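Local coordinates for Lmo2812 protein (Listeria monocytogenes EGD-e, PDB 5ZQA) that is a penicillin-binding protein of the peptidase S11 family that probably trims cell-wall peptidoglycan as a serine-type D-Ala-D-Ala carboxypeptidase, at residues G228-D231 with E232-Y235; T104-R107 with T108-V111; L178-L181 with S182-L185. All coordinates share one frame; numbering follows the deposited sequence.

Contact 1. Residues G228-D231 with E232-Y235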
loop_
_atom_site.group_PDB
_atom_site.type_symbol
_atom_site.label_atom_id
_atom_site.label_comp_id
_atom_site.label_asym_id
_atom_site.label_seq_id
_atom_site.Cartn_x
_atom_site.Cartn_y
_atom_site.Cartn_z
ATOM N N GLY A 228 -6.464 -2.104 0.807
ATOM C CA GLY A 228 -6.383 -3.078 1.886
ATOM C C GLY A 228 -7.780 -3.530 2.261
ATOM O O GLY A 228 -8.739 -2.777 2.078
ATOM N N PHE A 229 -7.906 -4.756 2.762
ATOM C CA PHE A 229 -9.171 -5.215 3.325
ATOM C C PHE A 229 -9.014 -6.381 4.280
ATOM O O PHE A 229 -8.418 -7.393 3.924
ATOM C CB PHE A 229 -10.163 -5.653 2.250
ATOM C CG PHE A 229 -11.318 -6.428 2.821
ATOM C CD1 PHE A 229 -12.262 -5.785 3.606
ATOM C CD2 PHE A 229 -11.420 -7.795 2.637
ATOM C CE1 PHE A 229 -13.313 -6.488 4.163
ATOM C CE2 PHE A 229 -12.468 -8.503 3.190
ATOM C CZ PHE A 229 -13.413 -7.849 3.953
ATOM N N THR A 230 -9.554 -6.211 5.485
ATOM C CA THR A 230 -9.940 -7.308 6.378
ATOM C C THR A 230 -11.253 -6.918 7.045
ATOM O O THR A 230 -11.664 -5.767 6.978
ATOM C CB THR A 230 -8.916 -7.588 7.484
ATOM O OG1 THR A 230 -8.782 -6.425 8.309
ATOM C CG2 THR A 230 -7.569 -7.978 6.909
ATOM N N ASP A 231 -11.900 -7.865 7.713
ATOM C CA ASP A 231 -13.113 -7.529 8.455
ATOM C C ASP A 231 -12.837 -6.423 9.476
ATOM O O ASP A 231 -13.620 -5.489 9.612
ATOM C CB ASP A 231 -13.681 -8.770 9.150
ATOM C CG ASP A 231 -14.293 -9.753 8.172
ATOM O OD1 ASP A 231 -14.849 -9.309 7.143
ATOM O OD2 ASP A 231 -14.220 -10.976 8.427
ATOM N N GLU A 232 -11.697 -6.525 10.152
ATOM C CA GLU A 232 -11.300 -5.591 11.201
ATOM C C GLU A 232 -10.918 -4.211 10.651
ATOM O O GLU A 232 -11.304 -3.186 11.214
ATOM C CB GLU A 232 -10.131 -6.175 12.004
ATOM C CG GLU A 232 -10.385 -7.564 12.602
ATOM C CD GLU A 232 -10.261 -8.702 11.586
ATOM O OE1 GLU A 232 -9.288 -8.723 10.802
ATOM O OE2 GLU A 232 -11.146 -9.585 11.576
ATOM N N ALA A 233 -10.162 -4.189 9.556
ATOM C CA ALA A 233 -9.702 -2.931 8.968
ATOM C C ALA A 233 -10.749 -2.281 8.073
ATOM O O ALA A 233 -10.630 -1.106 7.723
ATOM C CB ALA A 233 -8.416 -3.164 8.155
ATOM N N GLY A 234 -11.758 -3.051 7.687
ATOM C CA GLY A 234 -12.695 -2.621 6.666
ATOM C C GLY A 234 -12.000 -2.411 5.332
ATOM O O GLY A 234 -10.855 -2.848 5.126
ATOM N N TYR A 235 -12.683 -1.740 4.413
ATOM C CA TYR A 235 -12.135 -1.518 3.079
ATOM C C TYR A 235 -11.321 -0.232 3.045
ATOM O O TYR A 235 -11.820 0.844 3.372
ATOM C CB TYR A 235 -13.268 -1.486 2.041
ATOM C CG TYR A 235 -13.889 -2.851 1.830
ATOM C CD1 TYR A 235 -14.949 -3.282 2.622
ATOM C CD2 TYR A 235 -13.394 -3.713 0.859
ATOM C CE1 TYR A 235 -15.509 -4.540 2.441
ATOM C CE2 TYR A 235 -13.947 -4.969 0.669
ATOM C CZ TYR A 235 -15.005 -5.372 1.463
ATOM O OH TYR A 235 -15.567 -6.622 1.284
#
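The hydroxyl of T230 reaches round the turn to the backbone amide of A233: N of A233 donates to OG1 of T230 at 2.9 Å, with an N-H...O angle of 159°. T230 is rotated so that OG1 lies between its own N and carbonyl carbon, which aims the oxygen into the turn. The same oxygen lies 3.4 Å from OE1 of E232, at best a weak link, although the bend of the glutamate chain at chi2 folds its carboxylate back over T230 and D231. A backbone-to-backbone bond across the turn, from N of G234 to O of T230, is weak, 2.8 Å but bent to 121°. G234 has positive phi and carries the chain out of the turn, and its O receives a nearly straight CA-H...O contact from CA of F229 at 3.4 Å.

Beyond the polar contacts of the turn, the rings of F229 and Y235 run side by side in an offset stack, centroids 4.1 Å apart and planes inclined by 16°. CD1 of F229 sits over the centre of the tyrosine ring, whereas CZ of Y235 lies above the phenylalanine ring, displaced toward its rim.

The hairpin turn joins strands 222-230 and 236-243, with G228 bonded through its backbone to C236 and close to S62, the predicted acylated serine. Y235 also packs on A258 and R261 of helix 258-272.

Contact 2. Residues T104-R107 with T108-V111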
loop_
_atom_site.group_PDB
_atom_site.type_symbol
_atom_site.label_atom_id
_atom_site.label_comp_id
_atom_site.label_asym_id
_atom_site.label_seq_id
_atom_site.Cartn_x
_atom_site.Cartn_y
_atom_site.Cartn_z
ATOM N N THR A 104 -2.069 -19.373 -9.299
ATOM C CA THR A 104 -1.124 -19.768 -10.353
ATOM C C THR A 104 -0.575 -21.174 -10.171
ATOM O O THR A 104 -0.178 -21.819 -11.151
ATOM C CB THR A 104 0.092 -18.800 -10.441
ATOM O OG1 THR A 104 0.831 -18.847 -9.213
ATOM C CG2 THR A 104 -0.366 -17.375 -10.714
ATOM N N GLN A 105 -0.535 -21.638 -8.924
ATOM C CA GLN A 105 0.114 -22.900 -8.560
ATOM C C GLN A 105 1.585 -22.964 -9.003
ATOM O O GLN A 105 2.123 -24.039 -9.271
ATOM C CB GLN A 105 -0.673 -24.086 -9.138
ATOM C CG GLN A 105 -2.131 -24.112 -8.684
ATOM C CD GLN A 105 -2.263 -24.403 -7.204
ATOM O OE1 GLN A 105 -2.877 -23.637 -6.460
ATOM N NE2 GLN A 105 -1.691 -25.518 -6.770
ATOM N N LYS A 106 2.232 -21.802 -9.068
ATOM C CA LYS A 106 3.666 -21.730 -9.327
ATOM C C LYS A 106 4.368 -21.240 -8.068
ATOM O O LYS A 106 3.971 -20.233 -7.473
ATOM C CB LYS A 106 3.976 -20.801 -10.505
ATOM C CG LYS A 106 3.370 -21.255 -11.825
ATOM C CD LYS A 106 3.980 -22.562 -12.282
ATOM C CE LYS A 106 4.745 -22.395 -13.579
ATOM N NZ LYS A 106 5.334 -23.691 -14.028
ATOM N N ARG A 107 5.409 -21.962 -7.660
ATOM C CA ARG A 107 6.096 -21.669 -6.409
ATOM C C ARG A 107 7.183 -20.611 -6.561
ATOM O O ARG A 107 7.397 -19.799 -5.659
ATOM C CB ARG A 107 6.700 -22.962 -5.846
ATOM C CG ARG A 107 7.481 -22.800 -4.559
ATOM C CD ARG A 107 6.573 -22.403 -3.417
ATOM N NE ARG A 107 5.563 -23.428 -3.152
ATOM C CZ ARG A 107 4.445 -23.215 -2.464
ATOM N NH1 ARG A 107 4.173 -22.009 -1.975
ATOM N NH2 ARG A 107 3.586 -24.210 -2.272
ATOM N N THR A 108 7.861 -20.611 -7.704
ATOM C CA THR A 108 9.098 -19.845 -7.854
ATOM C C THR A 108 8.946 -18.675 -8.822
ATOM O O THR A 108 8.557 -18.868 -9.965
ATOM C CB THR A 108 10.228 -20.770 -8.330
ATOM O OG1 THR A 108 10.360 -21.854 -7.406
ATOM C CG2 THR A 108 11.563 -20.021 -8.436
ATOM N N TRP A 109 9.261 -17.470 -8.349
ATOM C CA TRP A 109 9.053 -16.227 -9.103
ATOM C C TRP A 109 10.231 -15.293 -8.958
ATOM O O TRP A 109 10.921 -15.319 -7.943
ATOM C CB TRP A 109 7.807 -15.484 -8.608
ATOM C CG TRP A 109 6.536 -16.239 -8.794
ATOM C CD1 TRP A 109 6.066 -17.266 -8.024
ATOM C CD2 TRP A 109 5.567 -16.032 -9.824
ATOM N NE1 TRP A 109 4.862 -17.714 -8.516
ATOM C CE2 TRP A 109 4.535 -16.976 -9.626
ATOM C CE3 TRP A 109 5.471 -15.146 -10.906
ATOM C CZ2 TRP A 109 3.420 -17.046 -10.453
ATOM C CZ3 TRP A 109 4.367 -15.220 -11.725
ATOM C CH2 TRP A 109 3.352 -16.166 -11.493
ATOM N N SER A 110 10.422 -14.427 -9.948
ATOM C CA SER A 110 11.430 -13.383 -9.841
ATOM C C SER A 110 11.002 -12.331 -8.827
ATOM O O SER A 110 9.812 -12.138 -8.573
ATOM C CB SER A 110 11.682 -12.719 -11.195
ATOM O OG SER A 110 10.560 -11.957 -11.597
ATOM N N VAL A 111 11.985 -11.666 -8.232
ATOM C CA VAL A 111 11.726 -10.545 -7.336
ATOM C C VAL A 111 10.848 -9.492 -8.010
ATOM O O VAL A 111 9.923 -8.956 -7.389
ATOM C CB VAL A 111 13.056 -9.922 -6.849
ATOM C CG1 VAL A 111 12.833 -8.562 -6.216
ATOM C CG2 VAL A 111 13.756 -10.895 -5.884
#
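The indole of W109 swings back along the chain and meets the carbonyl of K106 with its N-H edge. NE1 of W109 donates to O of K106 at 2.9 Å with an N-H...O angle of 156°. The acceptor lies close to the ring plane, but seen from the carbonyl the donor stands above the peptide plane, 63° out of it, so the bond keeps near the indole plane without following a carbonyl lone pair. With CG of W109 beside its backbone N (chi1 -63°), the six-membered ring extends towards T104, which approaches from the opposite direction.

The close part of the contact is along that edge: OG1 of T104 comes within 3.4 Å of CZ2 of W109, and CG2 of T104 lies 3.8 Å from the same CZ2. CB of K106 adds a further touch, 3.8 Å from NE1 of W109. The hydroxyl of T104 also accepts from N of K106 at 3.3 Å, forming an ST turn where helix 100-104 ends, and is bonded to O of L100.

On the solvent side the fit is slacker, for the exposed K106 chain bends at chi2 and chi3 and leads its amine away. R107 and T108, which cross at about a right angle, are held beside strand 86-88, R107 by a cation-pi contact with Y101 and OG1 of T108 by a bond to D88.

The indole N-H of the buried W109 is thus satisfied by the loop's own backbone, pinning the link from helix 100-104 to strand 108-110; with K205 in cation-pi contact, the ring is probably polarised as well.

Contact 3. Residues L178-L181 with S182-L185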
loop_
_atom_site.group_PDB
_atom_site.type_symbol
_atom_site.label_atom_id
_atom_site.label_comp_id
_atom_site.label_asym_id
_atom_site.label_seq_id
_atom_site.Cartn_x
_atom_site.Cartn_y
_atom_site.Cartn_z
ATOM N N LEU A 178 0.316 7.425 7.377
ATOM C CA LEU A 178 0.203 6.806 6.060
ATOM C C LEU A 178 0.494 7.820 4.941
ATOM O O LEU A 178 1.096 7.463 3.925
ATOM C CB LEU A 178 -1.181 6.165 5.891
ATOM C CG LEU A 178 -1.401 4.923 6.754
ATOM C CD1 LEU A 178 -2.859 4.537 6.709
ATOM C CD2 LEU A 178 -0.509 3.763 6.304
ATOM N N PHE A 179 0.092 9.076 5.130
ATOM C CA PHE A 179 0.473 10.121 4.189
ATOM C C PHE A 179 1.992 10.253 4.095
ATOM O O PHE A 179 2.540 10.347 3.002
ATOM C CB PHE A 179 -0.144 11.468 4.591
ATOM C CG PHE A 179 0.478 12.647 3.889
ATOM C CD1 PHE A 179 0.469 12.727 2.500
ATOM C CD2 PHE A 179 1.075 13.659 4.609
ATOM C CE1 PHE A 179 1.045 13.792 1.840
ATOM C CE2 PHE A 179 1.658 14.747 3.953
ATOM C CZ PHE A 179 1.638 14.808 2.566
ATOM N N LEU A 180 2.663 10.255 5.244
ATOM C CA LEU A 180 4.114 10.396 5.277
ATOM C C LEU A 180 4.791 9.223 4.579
ATOM O O LEU A 180 5.709 9.421 3.780
ATOM C CB LEU A 180 4.606 10.505 6.722
ATOM C CG LEU A 180 6.112 10.719 6.887
ATOM C CD1 LEU A 180 6.628 11.845 5.991
ATOM C CD2 LEU A 180 6.417 11.022 8.331
ATOM N N LEU A 181 4.351 8.006 4.881
ATOM C CA LEU A 181 4.936 6.834 4.239
ATOM C C LEU A 181 4.748 6.881 2.728
ATOM O O LEU A 181 5.685 6.639 1.965
ATOM C CB LEU A 181 4.320 5.560 4.801
ATOM C CG LEU A 181 4.693 4.268 4.087
ATOM C CD1 LEU A 181 6.200 4.059 4.058
ATOM C CD2 LEU A 181 3.965 3.094 4.730
ATOM N N SER A 182 3.535 7.202 2.302
ATOM C CA SER A 182 3.218 7.221 0.881
ATOM C C SER A 182 3.995 8.320 0.160
ATOM O O SER A 182 4.498 8.108 -0.938
ATOM C CB SER A 182 1.709 7.409 0.678
ATOM O OG SER A 182 0.995 6.331 1.270
ATOM N N SER A 183 4.084 9.491 0.782
ATOM C CA SER A 183 4.809 10.613 0.188
ATOM C C SER A 183 6.300 10.288 0.068
ATOM O O SER A 183 6.915 10.548 -0.970
ATOM C CB SER A 183 4.579 11.886 1.015
ATOM O OG SER A 183 5.190 11.796 2.283
ATOM N N LYS A 184 6.878 9.697 1.112
ATOM C CA LYS A 184 8.289 9.328 1.092
ATOM C C LYS A 184 8.559 8.251 0.044
ATOM O O LYS A 184 9.575 8.283 -0.649
ATOM C CB LYS A 184 8.737 8.842 2.474
ATOM C CG LYS A 184 10.231 8.622 2.597
ATOM C CD LYS A 184 10.994 9.929 2.694
ATOM C CE LYS A 184 10.655 10.688 3.970
ATOM N NZ LYS A 184 11.582 11.837 4.145
ATOM N N LEU A 185 7.647 7.290 -0.064
ATOM C CA LEU A 185 7.790 6.238 -1.064
ATOM C C LEU A 185 7.786 6.827 -2.477
ATOM O O LEU A 185 8.651 6.509 -3.301
ATOM C CB LEU A 185 6.675 5.194 -0.905
ATOM C CG LEU A 185 6.556 4.132 -1.997
ATOM C CD1 LEU A 185 7.801 3.273 -2.079
ATOM C CD2 LEU A 185 5.319 3.258 -1.749
#
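S182 and L178 meet through the serine hydroxyl, which turns back onto a carbonyl of the preceding helical turn. OG of S182 lies beside its own N, anti to the carbonyl carbon (chi1 -61°), and donates to O of L178 at 2.9 Å. The backbone N of S182 takes the same oxygen, also at 2.9 Å, and the two donors come from opposite faces of the carbonyl plane, tilted 31° and 27° from it.

S183 turns back by a different rotation: its OG sits between its N and carbonyl carbon, within hydrogen-bonding distance of two oxygens, O of L180 at 2.9 Å and O of F179 at 3.1 Å. The backbone bond from N of S183 to O of F179, 2.8 Å, is part of the regular i+4 to i series that continues through K184 and L185.

The apolar groups touch more lightly. CE1 of F179 reaches CB of S183 obliquely at 4.1 Å, and CD1 of L180 lies 4.0 Å from OG of S183. F179 stacks on Y41, while L178 and S182 face strands 236-243 and 246-255, and L181 and L185 rest against helix 65-77. The helix leads to H189, a magnesium ligand in this structure, whose side chain is about 5 Å from that of L185.

Both hydroxyls therefore find acceptors within helix 175-188 itself. For buried S182 this meets the need for a polar partner where its side chain touches L66, I238 and I249, and the helix can lie between the sheet and helix 65-77 with that hydroxyl already engaged.

How the contacts relate
From the N terminus the three contacts follow in series, none nested in or crossing another, and each lies within one unbroken run of chain. Contact 2 closes the short loop from helix 100-104 into strand 108-110, which pairs with strand 86-88. Contact 3 closes no loop but spans two turns of helix 175-188, between helix 65-77 and the five-stranded sheet. Contact 1 closes the turn between strands 222-230 and 236-243 of that sheet. Contacts 2 and 3 lie on opposite sides of the chain's centre, their own centres about 29 Å apart. Contacts 1 and 3 are linked through strand 236-243, although their nearest atoms remain about 10 Å apart.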